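Local coordinates for polysaccharide deacetylase-like protein (Bacillus anthracis, PDB 4V33) that binds zinc and is a putative polysaccharide deacetylase required for osmotic stability and cell shape maintenance in the bacterium, at residues A[234-239]-A[261-266]; A[280-285]-A[315-320]. One frame throughout, in Å; residues are numbered along the deposited sequence.

Overall arrangement
The N-terminal part of the chain, with the antiparallel sheet of strands 74-81 to 130-140, precedes the deacetylase domain and its parallel sheet, where both contacts lie. Contact 1 closes a loop that runs from the end of strand 230-234 through helix 247-255 and back along strand 259-263. The chain then enters helix 277-292, and contact 2 closes a second loop, through strand 298-300 and helix 308-315, at the turn before strand 320-326. The two loops follow in series and neither encloses the other. They touch, centres 11 Å apart, where S263 OG of contact 1 lies 2.9 Å from Y318 OH of contact 2, a probable hydrogen bond.

Contact 1. Residues A[234-239]-A[261-266]; sequences MIVNNV and MQSHTA. With ZN (zinc ion), chain D.
M234 and S263 form a parallel bridge at the ends of strands 230-234 and 259-263, with M234 N donating almost straight to Q262 O (2.9 Å, 175°) and H264 N donating to M234 O (2.8 Å) from above that carbonyl's plane. Beyond the strand ends the pairing goes on: V236 N donates to T265 O at 3.0 Å, in the carbonyl plane, and N237 N reaches a lone pair of A266 O. A266 O also has the CG2 methyl of I235 against it at 3.4 Å, while the CB methyl of A266 faces N237 OD1. The CB of H264 rests on the carbonyl of M234. With CG anti to the backbone N (chi1 -153°), the imidazole is set where NE2 binds the zinc ion at 2.2 Å, beside a water. D206 and H268 complete an Asp-His-His metal site at the C-terminal strand ends, consistent with the distorted beta/alpha barrel of NodB-type polysaccharide deacetylases. I235 CG1 approaches the ring obliquely, 4.0 Å from H264 CD2. The other ring nitrogen, ND1, is hydrogen-bonded to A300 O, a second-shell contact that fixes the ring's rotation. M261 SD packs 4.1 Å from M234 CB. S263 OG accepts from T265 N in an ST turn and also hydrogen-bonds to Y318 OH.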
loop_
_atom_site.group_PDB
_atom_site.type_symbol
_atom_site.label_atom_id
_atom_site.label_comp_id
_atom_site.label_asym_id
_atom_site.label_seq_id
_atom_site.Cartn_x
_atom_site.Cartn_y
_atom_site.Cartn_z
ATOM N N MET A 234 -10.397 -2.164 14.446
ATOM C CA MET A 234 -11.483 -2.283 15.410
ATOM C C MET A 234 -10.971 -2.533 16.823
ATOM O O MET A 234 -10.142 -3.426 17.036
ATOM C CB MET A 234 -12.369 -3.466 14.993
ATOM C CG MET A 234 -13.577 -3.709 15.885
ATOM S SD MET A 234 -14.897 -2.557 15.452
ATOM C CE MET A 234 -15.474 -2.078 17.087
ATOM N N ILE A 235 -11.449 -1.749 17.791
ATOM C CA ILE A 235 -11.239 -2.094 19.197
ATOM C C ILE A 235 -12.136 -3.298 19.444
ATOM O O ILE A 235 -13.356 -3.168 19.478
ATOM C CB ILE A 235 -11.597 -0.927 20.139
ATOM C CG1 ILE A 235 -10.636 0.242 19.897
ATOM C CG2 ILE A 235 -11.504 -1.382 21.610
ATOM C CD1 ILE A 235 -11.119 1.558 20.517
ATOM N N VAL A 236 -11.543 -4.487 19.569
ATOM C CA VAL A 236 -12.322 -5.703 19.382
ATOM C C VAL A 236 -13.392 -5.902 20.464
ATOM O O VAL A 236 -14.502 -6.359 20.184
ATOM C CB VAL A 236 -11.408 -6.936 19.213
ATOM C CG1 VAL A 236 -12.230 -8.202 19.022
ATOM C CG2 VAL A 236 -10.471 -6.728 18.011
ATOM N N ASN A 237 -13.092 -5.510 21.697
ATOM C CA ASN A 237 -14.087 -5.659 22.756
ATOM C C ASN A 237 -15.299 -4.748 22.599
ATOM O O ASN A 237 -16.303 -4.927 23.287
ATOM C CB ASN A 237 -13.459 -5.463 24.138
ATOM C CG ASN A 237 -12.595 -6.630 24.544
ATOM O OD1 ASN A 237 -12.341 -7.538 23.745
ATOM N ND2 ASN A 237 -12.139 -6.625 25.794
ATOM N N ASN A 238 -15.200 -3.780 21.689
ATOM C CA ASN A 238 -16.291 -2.842 21.453
ATOM C C ASN A 238 -17.277 -3.261 20.373
ATOM O O ASN A 238 -18.230 -2.542 20.116
ATOM C CB ASN A 238 -15.754 -1.455 21.101
ATOM C CG ASN A 238 -15.231 -0.707 22.318
ATOM O OD1 ASN A 238 -15.531 -1.067 23.454
ATOM N ND2 ASN A 238 -14.469 0.352 22.076
ATOM N N VAL A 239 -17.056 -4.402 19.731
ATOM C CA VAL A 239 -18.038 -4.860 18.755
ATOM C C VAL A 239 -19.392 -5.002 19.453
ATOM O O VAL A 239 -19.488 -5.614 20.524
ATOM C CB VAL A 239 -17.621 -6.180 18.085
ATOM C CG1 VAL A 239 -18.710 -6.665 17.129
ATOM C CG2 VAL A 239 -16.303 -5.998 17.339
ATOM N N MET A 261 -11.165 -5.654 7.777
ATOM C CA MET A 261 -11.395 -5.415 9.200
ATOM C C MET A 261 -10.217 -5.964 9.989
ATOM O O MET A 261 -9.979 -7.171 10.018
ATOM C CB MET A 261 -12.703 -6.080 9.638
ATOM C CG MET A 261 -13.182 -5.708 11.039
ATOM S SD MET A 261 -13.768 -3.999 11.165
ATOM C CE MET A 261 -14.605 -3.885 9.616
ATOM N N GLN A 262 -9.464 -5.062 10.602
ATOM C CA GLN A 262 -8.216 -5.417 11.255
ATOM C C GLN A 262 -8.263 -4.976 12.716
ATOM O O GLN A 262 -9.296 -4.503 13.186
ATOM C CB GLN A 262 -7.041 -4.795 10.485
ATOM C CG GLN A 262 -6.997 -5.233 9.004
ATOM C CD GLN A 262 -6.789 -6.734 8.860
ATOM O OE1 GLN A 262 -6.068 -7.349 9.650
ATOM N NE2 GLN A 262 -7.433 -7.336 7.856
ATOM N N SER A 263 -7.158 -5.144 13.432
ATOM C CA SER A 263 -7.172 -5.023 14.894
ATOM C C SER A 263 -6.718 -3.669 15.443
ATOM O O SER A 263 -5.763 -3.087 14.946
ATOM C CB SER A 263 -6.279 -6.113 15.486
ATOM O OG SER A 263 -6.242 -6.044 16.906
ATOM N N HIS A 264 -7.377 -3.200 16.502
ATOM C CA HIS A 264 -6.883 -2.045 17.266
ATOM C C HIS A 264 -6.687 -2.476 18.719
ATOM O O HIS A 264 -6.834 -1.666 19.629
ATOM C CB HIS A 264 -7.869 -0.863 17.184
ATOM C CG HIS A 264 -7.241 0.496 17.345
ATOM N ND1 HIS A 264 -5.880 0.711 17.336
ATOM C CD2 HIS A 264 -7.809 1.720 17.487
ATOM C CE1 HIS A 264 -5.637 2.006 17.485
ATOM N NE2 HIS A 264 -6.792 2.639 17.585
ATOM N N THR A 265 -6.318 -3.749 18.905
ATOM C CA THR A 265 -6.224 -4.432 20.209
ATOM C C THR A 265 -7.594 -4.727 20.820
ATOM O O THR A 265 -8.629 -4.370 20.261
ATOM C CB THR A 265 -5.304 -3.722 21.260
ATOM O OG1 THR A 265 -5.991 -2.606 21.842
ATOM C CG2 THR A 265 -3.983 -3.271 20.632
ATOM N N ALA A 266 -7.594 -5.393 21.972
ATOM C CA ALA A 266 -8.845 -5.767 22.615
ATOM C C ALA A 266 -9.521 -4.575 23.268
ATOM O O ALA A 266 -10.728 -4.380 23.122
ATOM C CB ALA A 266 -8.610 -6.853 23.647
HETATM ZN ZN ZN D . -7.413 4.461 18.566
HETATM O O HOH W 1 -8.054 6.349 18.984
#

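Contact 2. Residues A[280-285]-A[315-320]; sequences ELKESK and KKYYQF
K282 and Y317 meet where helix 277-292 passes the loop between helix 308-315 and strand 320-326, the lysine side chain crossing one face of the tyrosine ring obliquely with CB over its centre. From its CB outward, K282 first makes a CH-pi contact, CB standing 3.6 Å from the ring centroid and only 13° off the normal. CG is anti to the backbone N (chi1 180°) and passes over the CE1 and CD1 side of the ring; CD follows, 3.6 Å from Y317 CE1. The chain then bends at its end, and NZ leaves the ring for a salt bridge with E286. The opposite face of Y317 is covered by CB of its own neighbour K316, so the ring is sandwiched between two lysine CB atoms. L281 CB comes in obliquely at Y317 CD2, and the CD2 methyl of L281 packs on Y318 CE2.

Y318 brings its hydroxyl to the backbone of helix 277-292, where OH lies 2.7 Å from L281 O in a weak bond whose proton is not settled, S263 OG, at the end of strand 259-263, being its other partner; K285 CB rests beside it. K285 has CG anti to the backbone N (chi1 165°) and an extended chain beyond, which carries NZ to a lone pair of Y317 O at 3.0 Å. Water 2 bridges the same two atoms, donating to Y317 O at 2.6 Å and accepting from NZ.

This contact thus joins helix to loop by aliphatic-aromatic packing with polar links beside it. Two donors, an ammonium group and a water, share Y317 O, and the bond from NZ would be expected to polarise the water and make it a better donor to that carbonyl.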
loop_
_atom_site.group_PDB
_atom_site.type_symbol
_atom_site.label_atom_id
_atom_site.label_comp_id
_atom_site.label_asym_id
_atom_site.label_seq_id
_atom_site.Cartn_x
_atom_site.Cartn_y
_atom_site.Cartn_z
ATOM N N GLU A 280 -4.398 -8.861 24.617
ATOM C CA GLU A 280 -4.580 -7.625 23.846
ATOM C C GLU A 280 -4.259 -7.761 22.363
ATOM O O GLU A 280 -4.855 -7.069 21.532
ATOM C CB GLU A 280 -3.746 -6.496 24.444
ATOM C CG GLU A 280 -4.306 -5.954 25.751
ATOM C CD GLU A 280 -5.623 -5.177 25.574
ATOM O OE1 GLU A 280 -6.006 -4.807 24.438
ATOM O OE2 GLU A 280 -6.279 -4.933 26.607
ATOM N N LEU A 281 -3.303 -8.631 22.035
ATOM C CA LEU A 281 -2.803 -8.729 20.661
ATOM C C LEU A 281 -3.222 -10.021 19.963
ATOM O O LEU A 281 -3.673 -10.009 18.818
ATOM C CB LEU A 281 -1.274 -8.612 20.644
ATOM C CG LEU A 281 -0.685 -7.256 21.045
ATOM C CD1 LEU A 281 0.820 -7.343 21.212
ATOM C CD2 LEU A 281 -1.053 -6.174 20.024
ATOM N N LYS A 282 -3.063 -11.143 20.653
ATOM C CA LYS A 282 -3.362 -12.439 20.072
ATOM C C LYS A 282 -4.864 -12.748 20.077
ATOM O O LYS A 282 -5.436 -13.112 19.052
ATOM C CB LYS A 282 -2.578 -13.518 20.824
ATOM C CG LYS A 282 -2.789 -14.924 20.337
ATOM C CD LYS A 282 -1.991 -15.859 21.231
ATOM C CE LYS A 282 -2.457 -17.277 21.099
ATOM N NZ LYS A 282 -3.817 -17.514 21.675
ATOM N N GLU A 283 -5.501 -12.606 21.235
ATOM C CA GLU A 283 -6.902 -12.998 21.362
ATOM C C GLU A 283 -7.857 -12.018 20.677
ATOM O O GLU A 283 -8.953 -12.395 20.255
ATOM C CB GLU A 283 -7.258 -13.229 22.841
ATOM C CG GLU A 283 -6.401 -14.350 23.449
ATOM C CD GLU A 283 -6.597 -14.565 24.939
ATOM O OE1 GLU A 283 -7.447 -13.888 25.560
ATOM O OE2 GLU A 283 -5.889 -15.435 25.487
ATOM N N SER A 284 -7.438 -10.763 20.557
ATOM C CA SER A 284 -8.216 -9.779 19.813
ATOM C C SER A 284 -8.255 -10.175 18.342
ATOM O O SER A 284 -9.317 -10.176 17.715
ATOM C CB SER A 284 -7.631 -8.374 19.986
ATOM O OG SER A 284 -6.265 -8.335 19.607
ATOM N N LYS A 285 -7.093 -10.528 17.799
ATOM C CA LYS A 285 -7.001 -11.024 16.426
ATOM C C LYS A 285 -7.903 -12.237 16.212
ATOM O O LYS A 285 -8.661 -12.299 15.244
ATOM C CB LYS A 285 -5.552 -11.393 16.105
ATOM C CG LYS A 285 -5.378 -12.236 14.852
ATOM C CD LYS A 285 -3.925 -12.635 14.677
ATOM C CE LYS A 285 -3.769 -13.651 13.554
ATOM N NZ LYS A 285 -2.379 -14.192 13.497
ATOM N N LYS A 315 5.009 -8.689 16.589
ATOM C CA LYS A 315 5.560 -9.505 15.508
ATOM C C LYS A 315 5.094 -10.958 15.607
ATOM O O LYS A 315 5.038 -11.675 14.610
ATOM C CB LYS A 315 7.093 -9.462 15.563
ATOM C CG LYS A 315 7.790 -10.106 14.378
ATOM C CD LYS A 315 9.281 -9.815 14.392
ATOM C CE LYS A 315 9.962 -10.346 13.134
ATOM N NZ LYS A 315 11.419 -10.027 13.112
ATOM N N LYS A 316 4.771 -11.393 16.821
ATOM C CA LYS A 316 4.304 -12.760 17.027
ATOM C C LYS A 316 2.961 -13.027 16.346
ATOM O O LYS A 316 2.651 -14.176 16.001
ATOM C CB LYS A 316 4.181 -13.055 18.520
ATOM C CG LYS A 316 5.492 -12.981 19.280
ATOM C CD LYS A 316 5.247 -13.084 20.781
ATOM C CE LYS A 316 6.547 -12.931 21.554
ATOM N NZ LYS A 316 6.328 -13.034 23.026
ATOM N N TYR A 317 2.175 -11.970 16.149
ATOM C CA TYR A 317 0.766 -12.124 15.791
ATOM C C TYR A 317 0.323 -11.391 14.531
ATOM O O TYR A 317 -0.657 -11.786 13.910
ATOM C CB TYR A 317 -0.117 -11.676 16.962
ATOM C CG TYR A 317 0.323 -12.271 18.279
ATOM C CD1 TYR A 317 0.341 -13.649 18.461
ATOM C CD2 TYR A 317 0.745 -11.465 19.327
ATOM C CE1 TYR A 317 0.755 -14.207 19.653
ATOM C CE2 TYR A 317 1.156 -12.016 20.531
ATOM C CZ TYR A 317 1.163 -13.392 20.682
ATOM O OH TYR A 317 1.566 -13.972 21.868
ATOM N N TYR A 318 1.037 -10.332 14.168
ATOM C CA TYR A 318 0.636 -9.480 13.047
ATOM C C TYR A 318 1.768 -9.314 12.046
ATOM O O TYR A 318 2.934 -9.283 12.428
ATOM C CB TYR A 318 0.209 -8.096 13.551
ATOM C CG TYR A 318 -0.993 -8.123 14.464
ATOM C CD1 TYR A 318 -2.281 -8.153 13.939
ATOM C CD2 TYR A 318 -0.840 -8.133 15.847
ATOM C CE1 TYR A 318 -3.386 -8.182 14.756
ATOM C CE2 TYR A 318 -1.940 -8.161 16.681
ATOM C CZ TYR A 318 -3.212 -8.185 16.129
ATOM O OH TYR A 318 -4.325 -8.217 16.938
ATOM N N GLN A 319 1.420 -9.199 10.765
ATOM C CA GLN A 319 2.402 -8.914 9.728
ATOM C C GLN A 319 2.640 -7.410 9.572
ATOM O O GLN A 319 3.716 -6.994 9.133
ATOM C CB GLN A 319 1.945 -9.478 8.384
ATOM C CG GLN A 319 1.805 -10.979 8.340
ATOM C CD GLN A 319 1.108 -11.433 7.078
ATOM O OE1 GLN A 319 0.244 -12.311 7.113
ATOM N NE2 GLN A 319 1.471 -10.822 5.952
ATOM N N PHE A 320 1.638 -6.605 9.930
ATOM C CA PHE A 320 1.677 -5.157 9.695
ATOM C C PHE A 320 1.231 -4.423 10.947
ATOM O O PHE A 320 0.284 -4.838 11.614
ATOM C CB PHE A 320 0.745 -4.758 8.538
ATOM C CG PHE A 320 1.075 -5.428 7.245
ATOM C CD1 PHE A 320 2.073 -4.928 6.432
ATOM C CD2 PHE A 320 0.407 -6.579 6.859
ATOM C CE1 PHE A 320 2.396 -5.558 5.246
ATOM C CE2 PHE A 320 0.723 -7.224 5.675
ATOM C CZ PHE A 320 1.719 -6.710 4.864
HETATM O O HOH W 2 -1.849 -12.078 11.615
#